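Local coordinates for internalin (Listeria monocytogenes serotype 4b, PDB 4FMZ), which is a leucine-rich-repeat internalin of a bacterial pathogen and probably takes part in adhesion to, or invasion of, host cells, at residues K266-N271 / L286-S291; R222-K227 / Q244-E249; A27-A32 / E44-L49; A6-P11 / V38-L43. All coordinates share one frame; numbering follows the deposited sequence.

Interaction 1: K266-N271 / L286-S291. With EDO (1,2-ethanediol), chain F; EDO (1,2-ethanediol), chain H.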
# COMPACT_ATOMS: atom_id res chain seq x y z
N LYS A 266 14.34 6.20 18.40
CA LYS A 266 14.10 6.99 17.19
C LYS A 266 12.60 7.25 17.01
O LYS A 266 12.23 8.05 16.15
CB LYS A 266 14.71 6.33 15.93
CG LYS A 266 16.23 6.45 15.89
CD LYS A 266 16.80 6.15 14.50
N LEU A 267 11.73 6.61 17.84
CA LEU A 267 10.28 6.80 17.75
C LEU A 267 9.87 8.26 17.87
O LEU A 267 10.20 8.93 18.85
CB LEU A 267 9.53 5.98 18.81
CG LEU A 267 9.24 4.51 18.54
CD1 LEU A 267 8.52 3.88 19.72
CD2 LEU A 267 8.38 4.33 17.29
N LYS A 268 9.16 8.74 16.84
CA LYS A 268 8.59 10.08 16.75
C LYS A 268 7.07 10.00 16.90
O LYS A 268 6.45 10.96 17.35
CB LYS A 268 8.94 10.76 15.41
CG LYS A 268 10.45 10.98 15.16
CD LYS A 268 11.01 12.18 15.93
CE LYS A 268 11.86 13.08 15.08
NZ LYS A 268 11.04 13.90 14.13
N MSE A 269 6.47 8.87 16.47
CA MSE A 269 5.03 8.65 16.52
C MSE A 269 4.73 7.36 17.26
O MSE A 269 5.23 6.29 16.91
CB MSE A 269 4.42 8.64 15.09
CG MSE A 269 3.19 7.71 14.91
SE MSE A 269 1.62 8.30 15.81
CE MSE A 269 0.48 8.70 14.25
N LEU A 270 3.91 7.46 18.30
CA LEU A 270 3.50 6.27 19.02
C LEU A 270 1.99 6.29 19.21
O LEU A 270 1.49 7.11 19.97
CB LEU A 270 4.23 6.10 20.37
CG LEU A 270 3.82 4.87 21.18
CD1 LEU A 270 4.12 3.55 20.43
CD2 LEU A 270 4.51 4.86 22.54
N ASN A 271 1.27 5.39 18.53
CA ASN A 271 -0.17 5.30 18.70
C ASN A 271 -0.52 3.95 19.33
O ASN A 271 -0.48 2.92 18.66
CB ASN A 271 -0.93 5.52 17.37
CG ASN A 271 -2.44 5.49 17.50
OD1 ASN A 271 -3.02 5.11 18.54
ND2 ASN A 271 -3.12 5.88 16.44
N LEU A 286 11.89 7.94 25.75
CA LEU A 286 11.51 8.30 24.38
C LEU A 286 11.25 9.80 24.22
O LEU A 286 10.23 10.21 23.67
CB LEU A 286 10.30 7.47 23.89
CG LEU A 286 10.31 5.95 24.13
CD1 LEU A 286 9.11 5.31 23.48
CD2 LEU A 286 11.59 5.30 23.63
N SER A 287 12.21 10.62 24.66
CA SER A 287 12.17 12.09 24.64
C SER A 287 12.03 12.71 23.22
O SER A 287 11.61 13.86 23.11
CB SER A 287 13.39 12.67 25.34
OG SER A 287 14.62 12.11 24.88
N GLN A 288 12.32 11.94 22.16
CA GLN A 288 12.23 12.41 20.77
C GLN A 288 10.78 12.37 20.20
O GLN A 288 10.54 12.91 19.12
CB GLN A 288 13.21 11.59 19.89
CG GLN A 288 13.69 12.29 18.61
CD GLN A 288 14.79 13.34 18.79
OE1 GLN A 288 14.90 14.03 19.82
NE2 GLN A 288 15.59 13.52 17.75
N LEU A 289 9.82 11.76 20.93
CA LEU A 289 8.41 11.65 20.51
C LEU A 289 7.75 13.01 20.19
O LEU A 289 7.93 13.96 20.94
CB LEU A 289 7.58 10.95 21.61
CG LEU A 289 7.58 9.42 21.64
CD1 LEU A 289 7.01 8.91 22.98
CD2 LEU A 289 6.83 8.83 20.44
N ASN A 290 6.99 13.09 19.08
CA ASN A 290 6.24 14.30 18.68
C ASN A 290 4.74 14.06 18.80
O ASN A 290 3.99 15.01 19.01
CB ASN A 290 6.57 14.73 17.23
CG ASN A 290 8.01 15.16 16.99
OD1 ASN A 290 8.60 14.84 15.96
ND2 ASN A 290 8.58 15.93 17.91
N SER A 291 4.30 12.81 18.60
CA SER A 291 2.88 12.45 18.63
C SER A 291 2.70 11.20 19.45
O SER A 291 3.36 10.18 19.20
CB SER A 291 2.35 12.25 17.22
OG SER A 291 2.70 13.35 16.39
C1 EDO F . 4.63 12.59 13.92
O1 EDO F . 4.01 13.64 13.17
C2 EDO F . 6.06 12.30 13.40
O2 EDO F . 6.92 13.41 13.65
C1 EDO H . -7.74 4.08 18.48
O1 EDO H . -7.98 4.75 19.71
C2 EDO H . -6.24 4.19 18.11
O2 EDO H . -5.84 5.52 18.33
O HOH W 1 12.15 8.81 20.90
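L270 CB packs at 3.8 Å on L289 CD2, and L267 CD1 meets L286 CD1 at 4.1 Å, the inward side of two successive coils of a leucine-rich-repeat solenoid. Leucine suits these places because its branched end fills the interior while the backbone stays in the parallel ladder. L267 and L286 lie side by side and point the same way, as equivalent residues of stacked coils do. Beside this tight interior the backbones join: K268 O accepts from both N290 N (2.8 Å) and S291 N (3.1 Å), and L270 N returns a bond to S291 O at 2.9 Å.

The outer side is looser and polar. Q288 is exposed, and its CG runs alongside the aliphatic part of K268. K268 CD lies 3.3 Å from Q288 O, so the lysine methylenes rest on the end of the turn L286-L289. A water donates to L267 O and weakly accepts from Q288 N. The amide of N290 serves two directions, ND2 bonding N312 O of the following coil. CG of K268 lies anti to the carbonyl carbon (chi1 -62°), and after further bends in the chain NZ reaches N290 OD1 at 3.2 Å, in the plane of that carbonyl.

Interaction 2: R222-K227 / Q244-E249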
# COMPACT_ATOMS: atom_id res chain seq x y z
N ARG A 222 15.40 -3.68 10.02
CA ARG A 222 15.54 -2.30 9.57
C ARG A 222 14.20 -1.57 9.50
O ARG A 222 14.16 -0.47 8.96
CB ARG A 222 16.26 -2.23 8.21
CG ARG A 222 17.72 -2.72 8.22
CD ARG A 222 18.59 -2.08 9.30
NE ARG A 222 18.94 -0.69 9.00
CZ ARG A 222 19.64 0.10 9.81
NH1 ARG A 222 20.05 -0.34 11.00
NH2 ARG A 222 19.92 1.35 9.46
N LEU A 223 13.11 -2.17 10.06
CA LEU A 223 11.77 -1.58 10.05
C LEU A 223 11.77 -0.16 10.59
O LEU A 223 12.29 0.10 11.68
CB LEU A 223 10.75 -2.43 10.83
CG LEU A 223 9.28 -2.31 10.39
CD1 LEU A 223 9.07 -2.82 8.93
CD2 LEU A 223 8.40 -3.11 11.32
N ASN A 224 11.22 0.77 9.79
CA ASN A 224 11.14 2.19 10.09
C ASN A 224 9.72 2.56 10.52
O ASN A 224 9.56 3.33 11.48
CB ASN A 224 11.57 3.02 8.87
CG ASN A 224 11.43 4.50 9.06
OD1 ASN A 224 10.33 5.04 9.08
ND2 ASN A 224 12.55 5.20 9.22
N SER A 225 8.70 2.05 9.81
CA SER A 225 7.30 2.35 10.12
C SER A 225 6.47 1.08 10.16
O SER A 225 6.58 0.22 9.28
CB SER A 225 6.72 3.33 9.11
OG SER A 225 7.45 4.54 9.09
N LEU A 226 5.63 0.95 11.19
CA LEU A 226 4.74 -0.18 11.39
C LEU A 226 3.37 0.34 11.77
O LEU A 226 3.25 1.08 12.74
CB LEU A 226 5.30 -1.16 12.47
CG LEU A 226 4.40 -2.36 12.87
CD1 LEU A 226 4.26 -3.36 11.73
CD2 LEU A 226 4.97 -3.08 14.06
N LYS A 227 2.36 -0.01 10.97
CA LYS A 227 0.95 0.35 11.18
C LYS A 227 0.18 -0.96 11.21
O LYS A 227 0.07 -1.64 10.20
CB LYS A 227 0.44 1.30 10.06
CG LYS A 227 1.24 2.60 9.91
CD LYS A 227 0.62 3.49 8.83
CE LYS A 227 1.37 4.79 8.66
NZ LYS A 227 2.68 4.61 7.95
N GLN A 244 15.54 1.09 14.43
CA GLN A 244 15.19 2.11 13.44
C GLN A 244 13.71 2.48 13.44
O GLN A 244 13.32 3.32 12.64
CB GLN A 244 15.62 1.66 12.02
CG GLN A 244 17.11 1.36 11.85
CD GLN A 244 18.01 2.45 12.39
OE1 GLN A 244 17.99 3.60 11.93
NE2 GLN A 244 18.80 2.12 13.40
N LEU A 245 12.88 1.90 14.33
CA LEU A 245 11.45 2.20 14.33
C LEU A 245 11.20 3.68 14.72
O LEU A 245 11.68 4.14 15.75
CB LEU A 245 10.72 1.22 15.28
CG LEU A 245 9.26 0.92 14.99
CD1 LEU A 245 9.08 0.23 13.64
CD2 LEU A 245 8.68 0.04 16.08
N THR A 246 10.51 4.44 13.83
CA THR A 246 10.24 5.88 13.99
C THR A 246 8.74 6.15 14.11
O THR A 246 8.35 7.16 14.68
CB THR A 246 10.85 6.61 12.74
OG1 THR A 246 12.20 6.19 12.56
CG2 THR A 246 10.78 8.13 12.79
N TRP A 247 7.92 5.31 13.48
CA TRP A 247 6.47 5.49 13.41
C TRP A 247 5.81 4.17 13.79
O TRP A 247 6.01 3.16 13.10
CB TRP A 247 6.06 5.94 11.98
CG TRP A 247 4.65 6.40 11.83
CD1 TRP A 247 3.53 5.62 11.82
CD2 TRP A 247 4.21 7.74 11.56
NE1 TRP A 247 2.41 6.40 11.63
CE2 TRP A 247 2.80 7.71 11.46
CE3 TRP A 247 4.87 8.98 11.43
CZ2 TRP A 247 2.04 8.85 11.18
CZ3 TRP A 247 4.11 10.12 11.17
CH2 TRP A 247 2.71 10.05 11.08
N LEU A 248 5.08 4.16 14.89
CA LEU A 248 4.45 2.93 15.34
C LEU A 248 2.98 3.16 15.68
O LEU A 248 2.68 3.90 16.61
CB LEU A 248 5.23 2.33 16.56
CG LEU A 248 4.62 1.10 17.27
CD1 LEU A 248 4.44 -0.08 16.30
CD2 LEU A 248 5.52 0.64 18.42
N GLU A 249 2.08 2.50 14.93
CA GLU A 249 0.63 2.56 15.13
C GLU A 249 0.14 1.18 15.44
O GLU A 249 0.25 0.28 14.60
CB GLU A 249 -0.11 3.11 13.89
CG GLU A 249 0.17 4.55 13.53
CD GLU A 249 -0.49 5.06 12.26
OE1 GLU A 249 -1.23 4.28 11.61
OE2 GLU A 249 -0.26 6.24 11.92
O HOH W 2 14.26 -1.18 13.18
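K227 lies across W247 with its ammonium over the indole, on the outward surface of two parallel strands of the leucine-rich-repeat solenoid. Followed outward, K227 CB first comes within 3.8 Å of E249 OE1 in the conformer described; E249 was modelled in two. CG and CD then run alongside that carboxylate, each 3.4 Å from OE1. CE passes to the indole and sits 3.5 Å from W247 NE1. A final bend (chi4 74°) places NZ over the five-membered ring, 4.4 Å from its centroid, a cation-pi contact. Lysine suits this path, since its methylenes cover neighbours while its charge reaches the ring. In the same E249 conformer W247 NE1 donates to OE2 at 2.7 Å, the carboxylate standing at the ring edge, which may help fix the indole's rotation. K227 NZ and E249 OE2 do not touch, though their opposite charges probably still attract.

At the other end R222 and Q244 stack, guanidinium and amide planes 16° apart, with Q244 CG over the guanidinium centre. Between these ends N224 O takes two N-H groups, T246 N at 2.8 Å and W247 N, while L226 N and L226 O bond W247 O and E249 N. On the opposite face L226 CD2 meets L248 CD1 at 3.8 Å; leucine fills the interior there, and the outer face carries polar and charged groups together with the exposed indole.

The pair of strands is continued on one side by strand 203-205, where Y203 and F204 touch S225 and L226, and on the other by strand 269-271, where L270 packs on L248.

Interaction 3: A27-A32 / E44-L49. With EDO (1,2-ethanediol), chain D.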
# COMPACT_ATOMS: atom_id res chain seq x y z
N ALA A 27 -4.84 13.41 -29.34
CA ALA A 27 -4.13 14.34 -28.47
C ALA A 27 -2.63 14.06 -28.40
O ALA A 27 -1.86 15.01 -28.51
CB ALA A 27 -4.73 14.32 -27.07
N VAL A 28 -2.21 12.79 -28.25
CA VAL A 28 -0.78 12.47 -28.15
C VAL A 28 -0.06 12.75 -29.49
O VAL A 28 1.09 13.18 -29.47
CB VAL A 28 -0.51 11.04 -27.60
CG1 VAL A 28 -0.83 9.94 -28.61
CG2 VAL A 28 0.92 10.90 -27.07
N LEU A 29 -0.73 12.53 -30.64
CA LEU A 29 -0.12 12.76 -31.95
C LEU A 29 -0.36 14.19 -32.46
O LEU A 29 0.12 14.54 -33.55
CB LEU A 29 -0.64 11.73 -32.96
CG LEU A 29 -0.16 10.27 -32.77
CD1 LEU A 29 -1.03 9.30 -33.54
CD2 LEU A 29 1.31 10.08 -33.17
N GLN A 30 -1.09 15.02 -31.68
CA GLN A 30 -1.45 16.41 -31.97
C GLN A 30 -2.11 16.54 -33.36
O GLN A 30 -1.77 17.41 -34.17
CB GLN A 30 -0.26 17.36 -31.78
CG GLN A 30 0.11 17.46 -30.30
CD GLN A 30 1.11 18.51 -29.97
OE1 GLN A 30 1.22 19.54 -30.62
NE2 GLN A 30 1.84 18.26 -28.89
N LYS A 31 -3.08 15.65 -33.62
CA LYS A 31 -3.89 15.66 -34.84
C LYS A 31 -5.06 16.61 -34.62
O LYS A 31 -5.44 16.85 -33.46
CB LYS A 31 -4.37 14.24 -35.22
CG LYS A 31 -3.25 13.27 -35.61
CD LYS A 31 -2.68 13.54 -36.99
CE LYS A 31 -1.50 12.65 -37.28
NZ LYS A 31 -0.83 13.03 -38.54
N ALA A 32 -5.64 17.16 -35.68
CA ALA A 32 -6.77 18.08 -35.54
C ALA A 32 -8.07 17.37 -35.13
O ALA A 32 -8.87 17.97 -34.42
CB ALA A 32 -7.00 18.81 -36.85
N GLU A 44 3.65 3.67 -34.20
CA GLU A 44 4.86 3.06 -33.64
C GLU A 44 5.76 4.10 -32.93
O GLU A 44 6.72 3.71 -32.27
CB GLU A 44 5.64 2.33 -34.73
CG GLU A 44 4.99 1.02 -35.15
CD GLU A 44 5.64 0.32 -36.33
OE1 GLU A 44 6.57 0.89 -36.95
OE2 GLU A 44 5.19 -0.80 -36.65
N SER A 45 5.43 5.41 -33.02
CA SER A 45 6.19 6.47 -32.35
C SER A 45 5.71 6.69 -30.89
O SER A 45 6.40 7.38 -30.13
CB SER A 45 6.11 7.78 -33.13
OG SER A 45 4.88 8.46 -32.95
N ILE A 46 4.54 6.10 -30.52
CA ILE A 46 3.95 6.25 -29.18
C ILE A 46 4.60 5.27 -28.20
O ILE A 46 4.34 4.07 -28.24
CB ILE A 46 2.40 6.08 -29.20
CG1 ILE A 46 1.72 6.94 -30.31
CG2 ILE A 46 1.78 6.32 -27.81
CD1 ILE A 46 2.01 8.41 -30.26
N THR A 47 5.42 5.79 -27.28
CA THR A 47 6.08 5.01 -26.23
C THR A 47 5.36 5.21 -24.89
O THR A 47 5.52 4.40 -23.97
CB THR A 47 7.56 5.36 -26.13
OG1 THR A 47 7.71 6.73 -25.78
CG2 THR A 47 8.32 5.06 -27.41
N LYS A 48 4.56 6.30 -24.79
CA LYS A 48 3.80 6.67 -23.60
C LYS A 48 2.40 7.17 -23.98
O LYS A 48 2.27 8.08 -24.82
CB LYS A 48 4.58 7.75 -22.82
CG LYS A 48 3.88 8.30 -21.58
CD LYS A 48 4.83 9.18 -20.77
CE LYS A 48 4.17 9.78 -19.55
NZ LYS A 48 5.13 10.55 -18.73
N LEU A 49 1.37 6.57 -23.38
CA LEU A 49 -0.02 6.98 -23.58
C LEU A 49 -0.73 7.05 -22.24
O LEU A 49 -0.66 6.11 -21.45
CB LEU A 49 -0.77 6.04 -24.55
CG LEU A 49 -2.22 6.41 -24.93
CD1 LEU A 49 -2.27 7.57 -25.92
CD2 LEU A 49 -2.95 5.21 -25.50
C1 EDO D . 5.62 9.14 -27.04
O1 EDO D . 4.29 8.91 -26.61
C2 EDO D . 6.38 9.95 -25.99
O2 EDO D . 7.70 10.13 -26.45
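V28 and L29, in the last turn of helix 19-29, face the chain from S45 to L49, which runs from the end of helix 40-43 into strand 48-50. The backbones stay well apart, the nearest CA atoms being V28 and L49 at 7.2 Å, so side chains must bridge the gap. Just beyond, Q30 takes a positive phi of 52° in a Schellman motif at the C-terminal end of the helix, after which the chain turns away.

I46 CD1 is the shared meeting point. V28 reaches it tip to tip, CG1 standing 3.6 Å away, and L29 CD2 approaches obliquely at 3.4 Å; I46 was modelled in two conformers, so both distances are doubtful. V28 CG1, set between the backbone N and the carbonyl carbon (chi1 73°), also meets L49 CD1 at 3.9 Å, the two side chains crossing at about a right angle. The other branch, CG2, lies 3.9 Å from K48 O. The valine's branches thus divide between I46 with L49 and the K48 carbonyl, while isoleucine is long enough for CD1 to meet both V28 and L29. L49 also packs on L21 and I25 of the same helix, and I46 on L65 and L68, which places the contact where the N-terminal helical cap covers the first coil of the leucine-rich repeats.

At the margin a 1,2-ethanediol, probably from the crystallisation liquor, accepts from K48 N at 3.2 Å. Across the two segments themselves the cohesion is apolar, consistent with a cap held on the solenoid end by the exclusion of water from aliphatic groups.

Interaction 4: A6-P11 / V38-L43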
# COMPACT_ATOMS: atom_id res chain seq x y z
N ALA A 6 -1.33 -4.08 -43.34
CA ALA A 6 -2.40 -3.85 -44.33
C ALA A 6 -3.55 -2.93 -43.88
O ALA A 6 -4.07 -2.19 -44.70
CB ALA A 6 -2.98 -5.17 -44.78
N THR A 7 -3.92 -2.97 -42.59
CA THR A 7 -5.01 -2.16 -42.00
C THR A 7 -4.67 -0.66 -41.87
O THR A 7 -5.52 0.12 -41.46
CB THR A 7 -5.31 -2.69 -40.60
OG1 THR A 7 -4.07 -2.88 -39.91
CG2 THR A 7 -6.10 -3.98 -40.62
N LEU A 8 -3.42 -0.29 -42.17
CA LEU A 8 -2.89 1.06 -42.05
C LEU A 8 -2.33 1.57 -43.39
O LEU A 8 -1.89 0.75 -44.19
CB LEU A 8 -1.80 1.07 -40.98
CG LEU A 8 -2.22 0.69 -39.57
CD1 LEU A 8 -1.02 0.47 -38.71
CD2 LEU A 8 -3.08 1.76 -38.96
N PRO A 9 -2.36 2.89 -43.71
CA PRO A 9 -2.85 4.02 -42.90
C PRO A 9 -4.36 4.08 -42.85
O PRO A 9 -5.03 3.63 -43.78
CB PRO A 9 -2.26 5.25 -43.61
CG PRO A 9 -2.10 4.83 -45.03
CD PRO A 9 -1.80 3.35 -45.00
N ALA A 10 -4.91 4.57 -41.74
CA ALA A 10 -6.34 4.63 -41.56
C ALA A 10 -6.74 5.73 -40.57
O ALA A 10 -5.91 6.11 -39.74
CB ALA A 10 -6.87 3.28 -41.09
N PRO A 11 -7.99 6.24 -40.63
CA PRO A 11 -8.43 7.24 -39.63
C PRO A 11 -8.33 6.70 -38.20
O PRO A 11 -8.57 5.51 -37.97
CB PRO A 11 -9.88 7.50 -40.02
CG PRO A 11 -9.96 7.14 -41.48
CD PRO A 11 -9.08 5.93 -41.58
N VAL A 38 -3.84 8.17 -39.54
CA VAL A 38 -2.57 7.92 -38.88
C VAL A 38 -1.87 6.80 -39.62
O VAL A 38 -2.52 5.89 -40.15
CB VAL A 38 -2.64 7.67 -37.36
CG1 VAL A 38 -2.89 8.98 -36.63
CG2 VAL A 38 -3.67 6.60 -36.99
N THR A 39 -0.54 6.89 -39.72
CA THR A 39 0.28 5.88 -40.38
C THR A 39 0.80 4.89 -39.33
O THR A 39 0.74 5.16 -38.13
CB THR A 39 1.44 6.54 -41.14
OG1 THR A 39 2.30 7.18 -40.20
CG2 THR A 39 0.98 7.53 -42.20
N GLN A 40 1.37 3.76 -39.80
CA GLN A 40 1.98 2.76 -38.95
C GLN A 40 3.15 3.40 -38.19
O GLN A 40 3.32 3.15 -37.00
CB GLN A 40 2.47 1.58 -39.81
CG GLN A 40 3.05 0.43 -38.99
CD GLN A 40 3.56 -0.69 -39.85
OE1 GLN A 40 3.05 -0.94 -40.94
NE2 GLN A 40 4.54 -1.40 -39.35
N GLU A 41 3.93 4.25 -38.89
CA GLU A 41 5.09 4.98 -38.37
C GLU A 41 4.68 5.87 -37.20
O GLU A 41 5.38 5.88 -36.19
CB GLU A 41 5.77 5.80 -39.48
CG GLU A 41 7.04 6.50 -39.04
CD GLU A 41 7.83 7.17 -40.15
OE1 GLU A 41 8.37 6.44 -41.01
OE2 GLU A 41 7.95 8.41 -40.13
N GLU A 42 3.55 6.61 -37.32
CA GLU A 42 3.06 7.48 -36.26
C GLU A 42 2.59 6.69 -35.04
O GLU A 42 2.87 7.09 -33.90
CB GLU A 42 1.93 8.38 -36.77
CG GLU A 42 2.42 9.47 -37.71
CD GLU A 42 1.32 10.28 -38.37
OE1 GLU A 42 0.27 9.69 -38.73
OE2 GLU A 42 1.50 11.51 -38.52
N LEU A 43 1.91 5.55 -35.26
CA LEU A 43 1.44 4.71 -34.15
C LEU A 43 2.61 4.04 -33.44
O LEU A 43 2.59 3.93 -32.21
CB LEU A 43 0.40 3.66 -34.60
CG LEU A 43 -0.94 4.23 -35.08
CD1 LEU A 43 -1.80 3.15 -35.66
CD2 LEU A 43 -1.69 4.96 -33.96
O HOH W 3 1.35 0.33 -42.94
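A10 and V38 pair as an antiparallel hydrogen-bonded couple, CA atoms 5.7 Å apart, joining the two short strands of the N-terminal cap through bonds from V38 N to A10 O at 2.9 Å and from A10 N to V38 O at 3.2 Å.

Before the strand, the cis peptide preceding P9 turns the chain, and P9 CB lies 3.5 Å from V38 O. L8 supplies the main side-chain contact. Its CD1 rests 3.8 Å from Q40 CB, the two side chains crossing at about a right angle, while CD2 meets L43 CD1 at 3.8 Å. Leucine suits the spot because its forked end can touch two positions on one face of helix 40-43 at once. Y64 and I15 also pack on L8, and F16 and L65 on L43. The small CB of A10 lies against I15, whereas V38 touches I12 and L29 on the same face of the strand pair.

T39 is the N-cap of helix 40-43: its OG1 accepts from E42 N at 3.2 Å, and T39 N gives a bond to E42 OE1, a capping box. Threonine and glutamate suit these two places: T39 OG1 takes the E42 N-H that the first turn leaves without a carbonyl, and E42 returns a bond to the N-cap's own N-H. The E42 carboxylate has a second partner, its other oxygen, OE2, forming a salt bridge with K31 NZ.

The two backbone bonds thus join A10 and V38, apolar carbons seat the helix, and the E42 carboxylate ties the helix start to the chain beyond helix 19-29, probably with its charge balanced by K31.

Interactions 1 and 2 are successive steps of the solenoid, their centres 11 Å apart: strands 247-249 and 269-271 are neighbours, N271 N approaches L248 O at 2.8 Å, and the selenomethionine M269 packs by CE on W247 CZ2 at 3.4 Å. Interactions 3 and 4 form the N-terminal end, centres 12 Å apart, and touch where L29 CD2 packs on E42 O at 3.5 Å. About 44 Å separates the centres of interactions 2 and 3, and about 50 Å those of interactions 1 and 3, which lie on opposite sides of the chain's centre. Interaction 3 thus lies where the cap meets strand 48-50, the first of the series that interactions 1 and 2 extend.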